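Local coordinates for putative type VI secretion protein (Escherichia coli, PDB 3U66), which is an inner-membrane-anchored component of the type VI secretion system, whose helical cytoplasmic domain probably takes part in assembling the secretion machinery, at residues Cys68-Glu73 with Cys129-Leu134. Sequence-based numbering, arbitrary orientation.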
# COMPACT_ATOMS: atom_id res chain seq x y z
N CYS A 68 -2.26 4.66 -3.19
CA CYS A 68 -3.47 4.48 -4.01
C CYS A 68 -3.88 3.02 -3.96
O CYS A 68 -5.04 2.73 -3.66
CB CYS A 68 -3.24 4.96 -5.44
SG CYS A 68 -3.39 6.75 -5.67
N ALA A 69 -2.92 2.11 -4.18
CA ALA A 69 -3.09 0.66 -4.14
C ALA A 69 -3.53 0.18 -2.75
O ALA A 69 -4.35 -0.74 -2.66
CB ALA A 69 -1.79 -0.02 -4.53
N LEU A 70 -3.01 0.82 -1.67
CA LEU A 70 -3.36 0.50 -0.29
C LEU A 70 -4.82 0.89 0.01
O LEU A 70 -5.61 0.05 0.44
CB LEU A 70 -2.34 1.14 0.71
CG LEU A 70 -2.66 1.17 2.22
CD1 LEU A 70 -2.78 -0.24 2.82
CD2 LEU A 70 -1.64 1.99 2.97
N LEU A 71 -5.16 2.16 -0.27
CA LEU A 71 -6.50 2.73 -0.08
C LEU A 71 -7.58 2.03 -0.92
O LEU A 71 -8.64 1.73 -0.39
CB LEU A 71 -6.47 4.24 -0.33
CG LEU A 71 -7.71 5.07 -0.02
CD1 LEU A 71 -8.30 4.75 1.36
CD2 LEU A 71 -7.38 6.53 -0.11
N ASP A 72 -7.30 1.75 -2.22
CA ASP A 72 -8.23 1.04 -3.12
C ASP A 72 -8.55 -0.35 -2.58
O ASP A 72 -9.73 -0.72 -2.55
CB ASP A 72 -7.66 0.92 -4.54
CG ASP A 72 -7.70 2.18 -5.39
OD1 ASP A 72 -8.61 3.00 -5.18
OD2 ASP A 72 -6.86 2.31 -6.29
N GLU A 73 -7.52 -1.12 -2.16
CA GLU A 73 -7.68 -2.47 -1.62
C GLU A 73 -8.49 -2.52 -0.32
O GLU A 73 -9.33 -3.41 -0.19
CB GLU A 73 -6.32 -3.16 -1.44
CG GLU A 73 -6.43 -4.67 -1.33
CD GLU A 73 -5.23 -5.33 -0.69
OE1 GLU A 73 -5.11 -5.28 0.56
OE2 GLU A 73 -4.41 -5.89 -1.44
N CYS A 129 6.85 -0.25 3.45
CA CYS A 129 6.73 -1.02 4.69
C CYS A 129 5.41 -0.66 5.37
O CYS A 129 4.70 -1.55 5.84
CB CYS A 129 7.91 -0.77 5.62
SG CYS A 129 9.44 -1.59 5.10
N ARG A 130 5.09 0.64 5.38
CA ARG A 130 3.86 1.16 5.96
C ARG A 130 2.65 0.62 5.20
O ARG A 130 1.66 0.25 5.83
CB ARG A 130 3.87 2.70 5.99
CG ARG A 130 3.40 3.32 7.30
CD ARG A 130 4.34 3.03 8.45
NE ARG A 130 4.52 4.16 9.35
CZ ARG A 130 4.19 4.17 10.64
NH1 ARG A 130 3.63 3.09 11.19
NH2 ARG A 130 4.39 5.24 11.38
N THR A 131 2.77 0.51 3.85
CA THR A 131 1.73 -0.02 2.96
C THR A 131 1.40 -1.47 3.36
O THR A 131 0.23 -1.81 3.47
CB THR A 131 2.15 0.16 1.48
OG1 THR A 131 2.32 1.55 1.21
CG2 THR A 131 1.15 -0.44 0.50
N LEU A 132 2.43 -2.29 3.61
CA LEU A 132 2.29 -3.69 4.01
C LEU A 132 1.81 -3.84 5.45
O LEU A 132 1.07 -4.79 5.74
CB LEU A 132 3.58 -4.49 3.79
CG LEU A 132 4.12 -4.62 2.36
CD1 LEU A 132 5.28 -5.56 2.31
CD2 LEU A 132 3.05 -5.08 1.38
N GLN A 133 2.24 -2.93 6.35
CA GLN A 133 1.85 -2.91 7.76
C GLN A 133 0.36 -2.64 7.90
O GLN A 133 -0.28 -3.25 8.75
CB GLN A 133 2.67 -1.85 8.53
CG GLN A 133 2.37 -1.79 10.04
CD GLN A 133 2.76 -0.49 10.71
OE1 GLN A 133 3.23 0.46 10.09
NE2 GLN A 133 2.53 -0.42 12.00
N LEU A 134 -0.19 -1.73 7.08
CA LEU A 134 -1.61 -1.36 7.15
C LEU A 134 -2.59 -2.38 6.56
O LEU A 134 -3.80 -2.21 6.68
CB LEU A 134 -1.88 0.08 6.66
CG LEU A 134 -1.03 1.21 7.27
CD1 LEU A 134 -1.47 2.54 6.75
CD2 LEU A 134 -1.07 1.23 8.78
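Helix-to-helix packing in the core of the DotU-family helical bundle is exemplified where Leu70 of helix 57-76 meets Thr131 of helix 122-133 and Leu134. One leucine does the work on its side, and the backbones come close, with 6.1 Å between Leu70 CA and Thr131 CA. Leu70 extends across to the other segment because its chi1 of 168° turns CG away from the backbone N, and it sets both its methyls against Thr131 and Leu134, each touching main chain and side chain. Leu70 CD1 lies 3.5 Å from Thr131 O and also reaches Leu134 CB, while Leu70 CD2 rests 3.8 Å from Leu134 CD1, the two leucine side chains crossing at about a right angle. Nearer the root of the leucine, Thr131 presents its methyl, Thr131 CG2 sitting 3.8 Å from Leu70 CB. The side chain of Thr131 meets Leu70 through this methyl alone: chi1 of -61° puts CG2 against Leu70, while OG1, beside the backbone N, is hydrogen-bonded to Cys127 O, four residues earlier. Were Leu70 cut back to an alanine, Leu134 CD1 would probably lose its apolar mate and a gap would be likely to open beside Thr131 O. Elsewhere on the segment 129-134, Arg130 NH1 donates to a lone pair of Gln133 OE1 at 2.9 Å, in the plane of both groups, and Arg130 NE forms a salt bridge with Glu10. Helix 7-24 adjoins both partners, Val20 touching Leu70 and Trp17 touching Leu134, while Leu107 of helix 103-115 packs on Thr131 and Ala69.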